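Local atomic coordinates of extracellular ligand-binding receptor (Sphaerobacter thermophilus, PDB entry 4ZPJ), a protein that probably captures a small solute outside the cell and hands it to an ABC transporter, as a periplasmic-binding-protein-type receptor of the leucine-binding family that also binds zinc ions. Residues A156-P161 / L168-F173; D179-D184 / P416-L421; D184-Y187 / G191-R194; A211-F216 / G221-E226; G379-H384 / Q388-T393. One frame throughout, in Å; residues are numbered along the deposited sequence.

Contact 1 (A156-P161 / L168-F173)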
# COMPACT_ATOMS: atom_id res chain seq x y z
N ALA A 156 7.68 -2.71 -11.50
CA ALA A 156 8.70 -2.11 -12.34
C ALA A 156 9.09 -0.67 -11.93
O ALA A 156 10.22 -0.26 -12.13
CB ALA A 156 8.27 -2.15 -13.80
N LEU A 157 8.17 0.10 -11.36
CA LEU A 157 8.49 1.49 -11.18
C LEU A 157 9.74 1.69 -10.34
O LEU A 157 10.46 2.65 -10.55
CB LEU A 157 7.32 2.24 -10.55
CG LEU A 157 7.38 3.76 -10.57
CD1 LEU A 157 7.32 4.23 -12.03
CD2 LEU A 157 6.24 4.31 -9.73
N THR A 158 10.01 0.79 -9.39
CA THR A 158 11.22 0.86 -8.58
C THR A 158 12.20 -0.31 -8.81
O THR A 158 13.41 -0.18 -8.56
CB THR A 158 10.91 0.98 -7.03
OG1 THR A 158 10.06 -0.08 -6.55
CG2 THR A 158 10.27 2.33 -6.70
N ARG A 159 11.69 -1.45 -9.24
CA ARG A 159 12.50 -2.64 -9.37
C ARG A 159 13.20 -2.81 -10.71
O ARG A 159 14.24 -3.45 -10.80
CB ARG A 159 11.62 -3.84 -9.05
CG ARG A 159 11.30 -3.93 -7.58
CD ARG A 159 10.09 -4.76 -7.27
NE ARG A 159 10.18 -6.10 -7.81
CZ ARG A 159 10.80 -7.11 -7.22
NH1 ARG A 159 10.82 -8.27 -7.83
NH2 ARG A 159 11.40 -6.96 -6.04
N ASP A 160 12.64 -2.24 -11.76
CA ASP A 160 13.24 -2.28 -13.08
C ASP A 160 14.17 -1.09 -13.20
O ASP A 160 13.69 0.03 -13.18
CB ASP A 160 12.14 -2.23 -14.18
CG ASP A 160 12.71 -2.39 -15.60
OD1 ASP A 160 13.94 -2.24 -15.84
OD2 ASP A 160 11.90 -2.64 -16.52
N PRO A 161 15.48 -1.33 -13.36
CA PRO A 161 16.40 -0.21 -13.49
C PRO A 161 16.07 0.73 -14.65
O PRO A 161 16.46 1.88 -14.59
CB PRO A 161 17.78 -0.88 -13.70
CG PRO A 161 17.62 -2.31 -13.30
CD PRO A 161 16.15 -2.64 -13.48
N LEU A 168 11.84 9.79 -9.08
CA LEU A 168 10.71 8.98 -8.58
C LEU A 168 11.00 8.29 -7.25
O LEU A 168 11.98 7.60 -7.11
CB LEU A 168 10.33 7.89 -9.59
CG LEU A 168 10.10 8.43 -11.01
CD1 LEU A 168 9.84 7.29 -12.00
CD2 LEU A 168 8.98 9.43 -11.03
N PHE A 169 10.13 8.54 -6.29
CA PHE A 169 10.16 7.92 -4.99
C PHE A 169 8.84 7.24 -4.77
O PHE A 169 7.80 7.74 -5.23
CB PHE A 169 10.34 8.99 -3.89
CG PHE A 169 11.63 9.75 -3.97
CD1 PHE A 169 11.78 10.81 -4.88
CD2 PHE A 169 12.66 9.46 -3.15
CE1 PHE A 169 12.98 11.51 -4.97
CE2 PHE A 169 13.87 10.19 -3.19
CZ PHE A 169 14.02 11.21 -4.10
N ARG A 170 8.85 6.15 -4.03
CA ARG A 170 7.61 5.49 -3.68
C ARG A 170 7.53 5.24 -2.21
O ARG A 170 8.46 4.68 -1.63
CB ARG A 170 7.47 4.19 -4.49
CG ARG A 170 6.22 3.43 -4.16
CD ARG A 170 5.65 2.75 -5.40
NE ARG A 170 6.48 1.66 -5.79
CZ ARG A 170 6.34 0.94 -6.89
NH1 ARG A 170 5.36 1.18 -7.78
NH2 ARG A 170 7.18 -0.07 -7.10
N VAL A 171 6.42 5.64 -1.58
CA VAL A 171 6.31 5.52 -0.11
C VAL A 171 5.28 4.46 0.30
O VAL A 171 5.07 4.22 1.49
CB VAL A 171 5.94 6.84 0.58
CG1 VAL A 171 6.99 7.90 0.36
CG2 VAL A 171 4.59 7.33 0.10
N SER A 172 4.60 3.87 -0.68
CA SER A 172 3.62 2.82 -0.36
C SER A 172 4.24 1.39 -0.36
O SER A 172 4.60 0.80 0.69
CB SER A 172 2.46 2.95 -1.34
OG SER A 172 2.93 2.90 -2.68
N PHE A 173 4.43 0.83 -1.53
CA PHE A 173 4.94 -0.52 -1.61
C PHE A 173 5.16 -0.79 -3.07
O PHE A 173 4.57 -0.12 -3.91
CB PHE A 173 3.93 -1.56 -1.04
CG PHE A 173 2.53 -1.33 -1.49
CD1 PHE A 173 2.07 -1.85 -2.68
CD2 PHE A 173 1.66 -0.56 -0.73
CE1 PHE A 173 0.78 -1.62 -3.14
CE2 PHE A 173 0.36 -0.31 -1.18
CZ PHE A 173 -0.08 -0.85 -2.38
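Thr158 OG1 is gripped from two quarters: Arg170 NH2 reaches it from strand 168-170 at 2.9 Å, and Asp420 OD2, near the C terminus of the chain, makes a further hydrogen bond to the same hydroxyl. The bond from Arg170 is bent, with an N-H...O angle of 131° and the hydroxyl lying 30° out of the guanidinium plane, so the threonine does not meet the arginine squarely at its rim. What fixes the guanidinium more firmly is its other nitrogen, NH1, which is hydrogen-bonded to the backbone oxygens of Leu154 and Ala152, just ahead of the short helix. Arg170 gets there by leaving its backbone with CG anti to N (chi1 179°) and then bending at chi2 and chi3, which brings the head against Leu157 CB and Thr158 OG1. NH1 passes 3.6 Å from Leu157 CB. Strand 147-149, helix 156-159 and strand 168-170 form a beta-alpha-beta unit, and this contact is the packing of its helix on its second strand, at the rim of a six-stranded mixed sheet. The apolar part is slight: Leu157 CD1 and Leu168 CD1 stand 4.0 Å apart, their side chains crossing at about a right angle. All four touching residues are buried, and Leu157, Leu168 and Arg170 also lean on strand 147-149, where Val149 meets both Leu157 and Arg170.

Contact 2 (D179-D184 / P416-L421). With ZN (zinc ion), chain D; ZN (zinc ion), chain C.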
# COMPACT_ATOMS: atom_id res chain seq x y z
N ASP A 179 2.88 -8.47 1.76
CA ASP A 179 2.50 -9.87 1.83
C ASP A 179 3.67 -10.88 1.84
O ASP A 179 3.54 -11.97 2.39
CB ASP A 179 1.49 -10.19 0.72
CG ASP A 179 0.16 -9.46 0.95
OD1 ASP A 179 -0.22 -9.38 2.17
OD2 ASP A 179 -0.48 -8.96 -0.04
N ALA A 180 4.79 -10.55 1.24
CA ALA A 180 5.86 -11.50 1.11
C ALA A 180 6.35 -12.00 2.48
O ALA A 180 6.60 -13.18 2.61
CB ALA A 180 6.99 -10.86 0.36
N PRO A 181 6.44 -11.14 3.50
CA PRO A 181 6.89 -11.69 4.84
C PRO A 181 5.96 -12.72 5.44
O PRO A 181 6.38 -13.54 6.27
CB PRO A 181 6.99 -10.44 5.74
CG PRO A 181 7.22 -9.32 4.74
CD PRO A 181 6.28 -9.67 3.59
N ALA A 182 4.71 -12.72 4.98
CA ALA A 182 3.76 -13.73 5.43
C ALA A 182 4.12 -15.08 4.92
O ALA A 182 3.75 -16.10 5.51
CB ALA A 182 2.32 -13.36 5.04
N ALA A 183 4.90 -15.14 3.86
CA ALA A 183 5.35 -16.41 3.32
C ALA A 183 6.47 -16.95 4.18
O ALA A 183 6.52 -18.16 4.43
CB ALA A 183 5.84 -16.22 1.91
N ASP A 184 7.36 -16.08 4.63
CA ASP A 184 8.34 -16.49 5.66
C ASP A 184 7.66 -16.98 6.90
O ASP A 184 8.03 -17.99 7.44
CB ASP A 184 9.29 -15.33 6.02
CG ASP A 184 10.13 -14.93 4.83
OD1 ASP A 184 11.05 -15.69 4.45
OD2 ASP A 184 9.83 -13.92 4.20
N PRO A 416 11.32 -5.66 10.38
CA PRO A 416 11.91 -4.30 10.12
C PRO A 416 12.71 -4.27 8.81
O PRO A 416 13.17 -5.33 8.31
CB PRO A 416 12.90 -4.12 11.29
CG PRO A 416 13.28 -5.51 11.68
CD PRO A 416 12.04 -6.36 11.48
N ASP A 417 12.85 -3.09 8.26
CA ASP A 417 13.79 -2.86 7.17
C ASP A 417 13.56 -3.82 6.01
O ASP A 417 14.47 -4.34 5.38
CB ASP A 417 15.21 -2.94 7.67
CG ASP A 417 15.46 -1.98 8.87
OD1 ASP A 417 15.74 -0.80 8.72
OD2 ASP A 417 15.48 -2.45 9.99
N PHE A 418 12.30 -4.02 5.70
CA PHE A 418 11.95 -4.83 4.58
C PHE A 418 11.83 -3.95 3.31
O PHE A 418 10.97 -3.07 3.21
CB PHE A 418 10.68 -5.55 4.87
CG PHE A 418 10.49 -6.76 3.99
CD1 PHE A 418 11.20 -7.94 4.23
CD2 PHE A 418 9.63 -6.70 2.92
CE1 PHE A 418 11.01 -9.03 3.41
CE2 PHE A 418 9.46 -7.77 2.06
CZ PHE A 418 10.13 -8.93 2.32
N ASP A 419 12.72 -4.19 2.35
CA ASP A 419 12.76 -3.37 1.15
C ASP A 419 11.99 -3.97 -0.02
O ASP A 419 11.47 -5.09 0.07
CB ASP A 419 14.18 -3.04 0.74
CG ASP A 419 15.02 -4.24 0.39
OD1 ASP A 419 14.58 -5.20 -0.29
OD2 ASP A 419 16.21 -4.19 0.79
N ASP A 420 11.92 -3.22 -1.11
CA ASP A 420 11.12 -3.63 -2.26
C ASP A 420 11.93 -4.48 -3.28
O ASP A 420 11.53 -4.67 -4.41
CB ASP A 420 10.44 -2.41 -2.93
CG ASP A 420 11.42 -1.38 -3.45
OD1 ASP A 420 12.61 -1.41 -3.06
OD2 ASP A 420 11.00 -0.50 -4.23
N LEU A 421 13.05 -5.03 -2.86
CA LEU A 421 13.88 -5.74 -3.78
C LEU A 421 14.08 -7.16 -3.35
O LEU A 421 14.80 -7.86 -4.00
CB LEU A 421 15.24 -5.07 -3.84
CG LEU A 421 15.34 -3.65 -4.37
CD1 LEU A 421 16.75 -3.12 -4.08
CD2 LEU A 421 15.08 -3.68 -5.86
ZN ZN D . 15.54 -0.04 10.55
ZN ZN C . 17.60 -5.79 0.73
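Phe418 and Pro181 carry most of this small contact, which buries 115 Å² in all. The proline ring sits over one face of the phenylalanine: Pro181 CG is 3.8 Å from the centroid of the Phe418 ring and only 11° off its normal, the geometry of a CH-pi contact. Pro181 CD comes in beside it, 4.0 Å from Phe418 CE2. The aromatic ring is delivered to the helix by a first torsion that sets CG anti to the backbone N (chi1 -160°), and its far end, CZ, reaches Ala180 CB at 4.2 Å by an oblique approach. Helix 180-188 is thus met at its first turn by the end of strand 407-418, where the chain turns a corner. Asp417 and Phe418 both face Thr392 of the neighbouring strand, which makes a G1 beta bulge, and Asp417 has the positive phi (54°) that goes with its first position. Ile394 of that strand touches both Pro181 and Phe418. Beyond the bulge, Asp419 OD1 accepts from Leu421 N at 3.0 Å, an Asx turn, while its other oxygen, OD2, binds a zinc ion at 2.1 Å. A second zinc is held by Asp417, unevenly, with OD1 at 2.0 Å and OD2 at 2.5 Å, and each ion takes further ligand atoms from outside the two segments.

Contact 3 (D184-Y187 / G191-R194)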
# COMPACT_ATOMS: atom_id res chain seq x y z
N ASP A 184 7.36 -16.08 4.63
CA ASP A 184 8.34 -16.49 5.66
C ASP A 184 7.66 -16.98 6.90
O ASP A 184 8.03 -17.99 7.44
CB ASP A 184 9.29 -15.33 6.02
CG ASP A 184 10.13 -14.93 4.83
OD1 ASP A 184 11.05 -15.69 4.45
OD2 ASP A 184 9.83 -13.92 4.20
N TYR A 185 6.66 -16.24 7.37
CA TYR A 185 5.93 -16.65 8.55
C TYR A 185 5.28 -18.01 8.35
O TYR A 185 5.29 -18.83 9.25
CB TYR A 185 4.84 -15.63 8.86
CG TYR A 185 4.21 -15.82 10.20
CD1 TYR A 185 4.85 -15.38 11.36
CD2 TYR A 185 2.98 -16.45 10.32
CE1 TYR A 185 4.27 -15.54 12.60
CE2 TYR A 185 2.40 -16.64 11.56
CZ TYR A 185 3.07 -16.20 12.70
OH TYR A 185 2.51 -16.36 13.95
N ALA A 186 4.70 -18.24 7.17
CA ALA A 186 4.03 -19.51 6.85
C ALA A 186 4.99 -20.70 6.93
O ALA A 186 4.64 -21.78 7.44
CB ALA A 186 3.44 -19.45 5.45
N TYR A 187 6.20 -20.50 6.38
CA TYR A 187 7.23 -21.53 6.37
C TYR A 187 7.86 -21.68 7.75
O TYR A 187 7.89 -22.79 8.30
CB TYR A 187 8.34 -21.20 5.37
CG TYR A 187 9.28 -22.39 5.16
CD1 TYR A 187 10.39 -22.60 5.97
CD2 TYR A 187 9.05 -23.29 4.15
CE1 TYR A 187 11.23 -23.70 5.75
CE2 TYR A 187 9.87 -24.37 3.93
CZ TYR A 187 10.94 -24.58 4.74
OH TYR A 187 11.74 -25.65 4.48
N GLY A 191 4.90 -23.74 9.75
CA GLY A 191 5.23 -25.09 9.34
C GLY A 191 4.74 -25.51 7.97
O GLY A 191 4.86 -26.68 7.61
N TYR A 192 4.22 -24.58 7.19
CA TYR A 192 3.66 -24.93 5.89
C TYR A 192 4.76 -25.18 4.89
O TYR A 192 5.78 -24.49 4.87
CB TYR A 192 2.72 -23.81 5.37
CG TYR A 192 1.55 -23.49 6.28
CD1 TYR A 192 1.00 -24.45 7.16
CD2 TYR A 192 0.96 -22.25 6.22
CE1 TYR A 192 -0.07 -24.12 8.00
CE2 TYR A 192 -0.10 -21.91 7.04
CZ TYR A 192 -0.61 -22.84 7.92
OH TYR A 192 -1.68 -22.43 8.72
N ARG A 193 4.57 -26.17 4.04
CA ARG A 193 5.60 -26.56 3.09
C ARG A 193 5.15 -26.46 1.66
O ARG A 193 5.98 -26.28 0.77
CB ARG A 193 6.11 -27.99 3.38
CG ARG A 193 6.81 -28.12 4.72
CD ARG A 193 8.08 -27.26 4.72
NE ARG A 193 8.78 -27.24 6.00
CZ ARG A 193 8.70 -26.29 6.95
NH1 ARG A 193 7.91 -25.20 6.84
NH2 ARG A 193 9.44 -26.42 8.05
N ARG A 194 3.85 -26.61 1.44
CA ARG A 194 3.29 -26.66 0.10
C ARG A 194 2.09 -25.74 0.09
O ARG A 194 1.20 -25.88 0.93
CB ARG A 194 2.86 -28.11 -0.15
CG ARG A 194 3.96 -29.03 -0.70
CD ARG A 194 3.99 -30.47 -0.13
NE ARG A 194 2.73 -31.25 -0.07
CZ ARG A 194 1.97 -31.47 1.04
NH1 ARG A 194 0.86 -32.20 0.92
NH2 ARG A 194 2.27 -30.96 2.25
O HOH W 1 9.01 -24.28 10.15
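Tyr187 and Arg193 meet face to face: the guanidinium lies flat on the tyrosine ring, planes 15° apart and Arg193 CZ 3.7 Å from the ring centroid, a stacked cation-pi pair. NH1 stands over the middle of the ring, while CD comes to 3.5 Å from Tyr187 CE2, so the aliphatic end of the chain shares the same face. What keeps the guanidinium in this orientation is a set of bonds near its own plane. Arg193 NH1 donates to Tyr187 O at 2.8 Å and to Tyr192 O at 3.0 Å, and a water that donates to Tyr187 O accepts from Arg193 NH2. A bend at chi2 (-64°) folds the arginine back to reach the carbonyl of the helix. One residue earlier in the helix, Ala186 O accepts from Tyr192 N at 2.8 Å, and Ala186 CB packs against Tyr192 CD2 at 3.8 Å. Gly191 N adds a weak bond to Tyr187 O, which thus collects the arginine, the water and this amide. Further out, Arg193 N is hydrogen-bonded to Asp251 OD2, and the Tyr187 side chain touches Ala219. This is the C-terminal end of helix 180-188, left through Gly191 with its positive phi (84°): the carbonyls of Ala186 and Tyr187, near that end, are taken by the returning chain and an arginine, and the chain goes on into strand 194-200 of the parallel four-stranded sheet.

Contact 4 (A211-F216 / G221-E226)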
# COMPACT_ATOMS: atom_id res chain seq x y z
N ALA A 211 5.42 -12.46 -5.77
CA ALA A 211 6.23 -12.01 -4.67
C ALA A 211 6.10 -13.02 -3.54
O ALA A 211 7.07 -13.35 -2.88
CB ALA A 211 5.80 -10.61 -4.24
N PHE A 212 4.89 -13.56 -3.37
CA PHE A 212 4.66 -14.56 -2.36
C PHE A 212 5.42 -15.84 -2.66
O PHE A 212 6.06 -16.40 -1.79
CB PHE A 212 3.18 -14.87 -2.20
CG PHE A 212 2.87 -15.59 -0.91
CD1 PHE A 212 3.03 -16.97 -0.81
CD2 PHE A 212 2.48 -14.87 0.22
CE1 PHE A 212 2.76 -17.63 0.37
CE2 PHE A 212 2.18 -15.53 1.40
CZ PHE A 212 2.33 -16.91 1.48
N ARG A 213 5.28 -16.32 -3.89
CA ARG A 213 6.00 -17.50 -4.39
C ARG A 213 7.50 -17.39 -4.14
O ARG A 213 8.16 -18.33 -3.67
CB ARG A 213 5.79 -17.61 -5.89
CG ARG A 213 6.66 -18.64 -6.57
CD ARG A 213 6.53 -18.63 -8.10
NE ARG A 213 5.24 -19.13 -8.58
CZ ARG A 213 4.92 -20.42 -8.73
NH1 ARG A 213 3.72 -20.75 -9.19
NH2 ARG A 213 5.80 -21.37 -8.43
N SER A 214 8.05 -16.26 -4.55
CA SER A 214 9.48 -16.02 -4.47
C SER A 214 10.00 -16.19 -3.05
O SER A 214 10.93 -16.95 -2.84
CB SER A 214 9.79 -14.62 -4.99
OG SER A 214 11.13 -14.28 -4.75
N ARG A 215 9.38 -15.55 -2.07
CA ARG A 215 9.80 -15.74 -0.68
C ARG A 215 9.53 -17.12 -0.17
O ARG A 215 10.29 -17.63 0.66
CB ARG A 215 9.08 -14.81 0.30
CG ARG A 215 9.31 -13.33 0.15
CD ARG A 215 10.73 -12.91 0.39
NE ARG A 215 11.21 -13.20 1.73
CZ ARG A 215 12.39 -12.79 2.18
NH1 ARG A 215 13.18 -12.08 1.39
NH2 ARG A 215 12.79 -13.10 3.41
N PHE A 216 8.41 -17.72 -0.59
CA PHE A 216 8.03 -19.01 -0.02
C PHE A 216 8.99 -19.98 -0.58
O PHE A 216 9.43 -20.87 0.12
CB PHE A 216 6.55 -19.36 -0.30
CG PHE A 216 6.02 -20.59 0.43
CD1 PHE A 216 5.95 -20.63 1.79
CD2 PHE A 216 5.57 -21.69 -0.28
CE1 PHE A 216 5.47 -21.76 2.46
CE2 PHE A 216 5.06 -22.82 0.36
CZ PHE A 216 5.01 -22.86 1.74
N GLY A 221 9.90 -23.67 0.56
CA GLY A 221 8.54 -24.19 0.34
C GLY A 221 8.27 -24.46 -1.12
O GLY A 221 9.08 -24.15 -1.98
N GLU A 222 7.13 -25.04 -1.44
CA GLU A 222 6.78 -25.18 -2.87
C GLU A 222 5.32 -24.77 -3.14
O GLU A 222 4.46 -24.91 -2.28
CB GLU A 222 7.20 -26.57 -3.45
CG GLU A 222 8.25 -26.49 -4.61
CD GLU A 222 9.76 -26.65 -4.24
OE1 GLU A 222 10.61 -25.93 -4.84
OE2 GLU A 222 10.14 -27.53 -3.43
N ILE A 223 5.10 -24.20 -4.32
CA ILE A 223 3.80 -23.77 -4.80
C ILE A 223 3.30 -24.85 -5.74
O ILE A 223 3.92 -25.13 -6.75
CB ILE A 223 3.91 -22.45 -5.59
CG1 ILE A 223 4.51 -21.35 -4.71
CG2 ILE A 223 2.54 -22.03 -6.16
CD1 ILE A 223 3.74 -21.09 -3.46
N VAL A 224 2.15 -25.43 -5.41
CA VAL A 224 1.57 -26.49 -6.18
C VAL A 224 0.59 -26.02 -7.30
O VAL A 224 0.42 -26.74 -8.26
CB VAL A 224 0.86 -27.51 -5.23
CG1 VAL A 224 1.80 -28.02 -4.15
CG2 VAL A 224 -0.42 -26.92 -4.62
N ASP A 225 -0.09 -24.88 -7.15
CA ASP A 225 -0.98 -24.35 -8.22
C ASP A 225 -1.28 -22.90 -8.00
O ASP A 225 -1.14 -22.43 -6.88
CB ASP A 225 -2.34 -25.11 -8.31
CG ASP A 225 -2.99 -25.03 -9.73
OD1 ASP A 225 -2.57 -24.15 -10.51
OD2 ASP A 225 -3.90 -25.84 -10.10
N GLU A 226 -1.65 -22.19 -9.07
CA GLU A 226 -2.15 -20.81 -9.03
C GLU A 226 -3.56 -20.84 -9.61
O GLU A 226 -3.77 -21.38 -10.69
CB GLU A 226 -1.30 -19.88 -9.90
CG GLU A 226 0.21 -19.87 -9.61
CD GLU A 226 0.99 -18.79 -10.39
OE1 GLU A 226 2.24 -18.73 -10.24
OE2 GLU A 226 0.39 -17.99 -11.15
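The Phe216 ring has Gly221 CA over one face, 4.0 Å from its centroid, a CH-pi contact offset toward the rim. At the ring's edge, near its plane, lies Glu222 O, 3.4 Å from Phe216 CE2. The second flat group, the guanidinium of Arg213, carries Ile223 on one face, with CG2 3.5 Å from Arg213 NH1, and takes Glu226 at its edge. That last pair is a salt bridge: Arg213 NH1 to Glu226 OE1 measures 2.7 Å, with an N-H...O angle of 162°. The carboxylate oxygen lies close to the guanidinium plane and offers its anti lone pair, although the two planes are turned 42° apart. Arg213 runs out with CG anti to N and bends at chi3, which swings its head across Ile223; NH2 is meanwhile salt-bridged to Glu217 of its own helix. Ile223 therefore serves both flat groups, since its CD1 also meets Phe216 CD2 at 3.7 Å. Across the turn, Gly221 N donates back to Phe216 O of the helix at 2.9 Å. Helix 203-218 and strand 222-229 belong to a beta-alpha-beta unit begun by strand 194-200, and their short segments run at 137° to each other, 8.4 Å apart at closest approach. On the helix's inner side, Phe216 also packs on Ala183 and Met195. Chemically, the contact grades from ring packing and a backbone hydrogen bond near the turn to an ion pair farther along the strand, and with a carboxylate on each of its terminal nitrogens Arg213 would be expected to stay charged.

Contact 5 (G379-H384 / Q388-T393)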
# COMPACT_ATOMS: atom_id res chain seq x y z
N GLY A 379 6.39 2.04 12.21
CA GLY A 379 7.80 1.80 12.52
C GLY A 379 8.65 2.72 11.69
O GLY A 379 8.16 3.72 11.07
N ASN A 380 9.92 2.39 11.62
CA ASN A 380 10.86 3.25 10.96
C ASN A 380 10.70 3.15 9.43
O ASN A 380 10.34 2.11 8.89
CB ASN A 380 12.25 2.96 11.44
CG ASN A 380 12.41 3.29 12.93
OD1 ASN A 380 12.75 2.45 13.73
ND2 ASN A 380 12.10 4.50 13.30
N PHE A 381 10.93 4.28 8.78
CA PHE A 381 10.75 4.42 7.39
C PHE A 381 11.96 5.17 6.87
O PHE A 381 12.38 6.24 7.43
CB PHE A 381 9.48 5.20 7.04
CG PHE A 381 9.30 5.39 5.54
CD1 PHE A 381 9.97 6.40 4.88
CD2 PHE A 381 8.51 4.51 4.79
CE1 PHE A 381 9.83 6.56 3.49
CE2 PHE A 381 8.36 4.65 3.43
CZ PHE A 381 9.02 5.70 2.77
N ARG A 382 12.47 4.61 5.77
CA ARG A 382 13.41 5.27 4.92
C ARG A 382 13.27 4.74 3.50
O ARG A 382 12.47 3.83 3.24
CB ARG A 382 14.81 5.06 5.45
CG ARG A 382 15.26 3.65 5.49
CD ARG A 382 16.59 3.56 6.21
NE ARG A 382 16.90 2.16 6.47
CZ ARG A 382 17.55 1.35 5.62
NH1 ARG A 382 18.01 1.80 4.44
NH2 ARG A 382 17.73 0.08 5.99
N PHE A 383 14.05 5.32 2.60
CA PHE A 383 14.00 4.99 1.17
C PHE A 383 15.18 4.11 0.84
O PHE A 383 16.25 4.36 1.29
CB PHE A 383 14.13 6.24 0.31
CG PHE A 383 12.83 7.06 0.22
CD1 PHE A 383 11.69 6.51 -0.34
CD2 PHE A 383 12.79 8.39 0.64
CE1 PHE A 383 10.52 7.27 -0.46
CE2 PHE A 383 11.63 9.16 0.49
CZ PHE A 383 10.49 8.59 0.01
N HIS A 384 14.99 3.12 -0.03
CA HIS A 384 16.15 2.42 -0.54
C HIS A 384 17.01 3.39 -1.37
O HIS A 384 16.50 4.16 -2.23
CB HIS A 384 15.69 1.23 -1.38
CG HIS A 384 16.74 0.20 -1.55
ND1 HIS A 384 17.71 0.27 -2.52
CD2 HIS A 384 17.04 -0.90 -0.80
CE1 HIS A 384 18.55 -0.74 -2.38
NE2 HIS A 384 18.18 -1.45 -1.32
N GLN A 388 14.68 3.72 -4.53
CA GLN A 388 13.88 4.82 -3.97
C GLN A 388 12.47 4.39 -3.64
O GLN A 388 11.56 5.21 -3.58
CB GLN A 388 13.93 6.05 -4.85
CG GLN A 388 15.35 6.54 -4.96
CD GLN A 388 15.52 7.90 -5.55
OE1 GLN A 388 16.58 8.50 -5.43
NE2 GLN A 388 14.51 8.38 -6.24
N GLY A 389 12.31 3.10 -3.37
CA GLY A 389 11.06 2.56 -2.85
C GLY A 389 11.30 2.47 -1.35
O GLY A 389 12.35 2.91 -0.84
N PRO A 390 10.31 1.94 -0.62
CA PRO A 390 10.35 1.94 0.84
C PRO A 390 11.16 0.86 1.45
O PRO A 390 11.13 -0.25 0.98
CB PRO A 390 8.89 1.67 1.21
CG PRO A 390 8.10 2.03 0.05
CD PRO A 390 8.97 1.61 -1.11
N VAL A 391 11.90 1.20 2.49
CA VAL A 391 12.58 0.28 3.36
C VAL A 391 11.88 0.53 4.71
O VAL A 391 12.06 1.56 5.35
CB VAL A 391 14.07 0.57 3.47
CG1 VAL A 391 14.75 -0.35 4.47
CG2 VAL A 391 14.76 0.41 2.13
N THR A 392 11.04 -0.40 5.13
CA THR A 392 10.07 -0.14 6.18
C THR A 392 9.72 -1.38 7.01
O THR A 392 10.13 -2.52 6.70
CB THR A 392 8.84 0.46 5.50
OG1 THR A 392 8.04 1.11 6.47
CG2 THR A 392 8.01 -0.61 4.62
N THR A 393 8.95 -1.18 8.07
CA THR A 393 8.61 -2.24 8.99
C THR A 393 7.29 -2.83 8.48
O THR A 393 6.34 -2.10 8.28
CB THR A 393 8.54 -1.69 10.44
OG1 THR A 393 9.85 -1.27 10.87
CG2 THR A 393 8.01 -2.74 11.44
O HOH W 2 11.97 -0.57 9.54
O HOH W 3 10.53 -0.05 13.13
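Segments 379-384 and 388-393 run antiparallel, their strand axes 4.7 Å apart at 170°. Arg382 and Val391 are the hydrogen-bonded pair: Val391 N reaches Arg382 O at 2.8 Å, and Arg382 N reaches Val391 O at 3.1 Å. Past the next pair, Phe383 with Pro390, His384 N bonds to Gly389 O at 2.8 Å, nearly in line with that carbonyl, and Gln388 N closes the turn on His384 O at 3.0 Å. This is a beta hairpin within the antiparallel sheet, with strand 407-418 beyond its second strand. Val391 divides its branches: CG1, anti to the backbone N (chi1 176°), lies against one face of the Arg382 guanidinium, 3.4 Å from NH2, leaving CG2, anti to the carbonyl carbon, to meet the edge of the His384 ring and come to 3.7 Å from His384 CB. The extended arginine also makes a weak hydrogen bond to Asp417. Beside Thr392, the Phe381 ring touches Pro390 CB through CE2 at 3.8 Å, and its CE1 stands over the Phe383 ring. At the open end of the hairpin, two waters link Asn380 to Thr393 OG1. Gln388 hands its amide NE2 to Leu168 O and Pro166 O.

In the fold
From the N terminus, contact 1 closes first, a short loop within the beta-alpha-beta unit ending at strand 168-170. Residues 179-184 then open contact 2, whose partner is the C-terminal segment 416-421, and the long loop between them encloses contact 4 and, later, contact 5. Contact 3 starts from the same helix, 180-188, sharing Asp184, and closes at once. Contacts 3 and 4 touch beside the four-stranded parallel sheet, and Asp184 is salt-bridged to Arg215. Contact 5 joins contact 1 through Arg170 with Gln388 and contact 2 through Phe418 with Thr392. The C-terminal segment links helix 156-159, the antiparallel sheet and helix 180-188, while contact 5 ties in the edge strand 168-170.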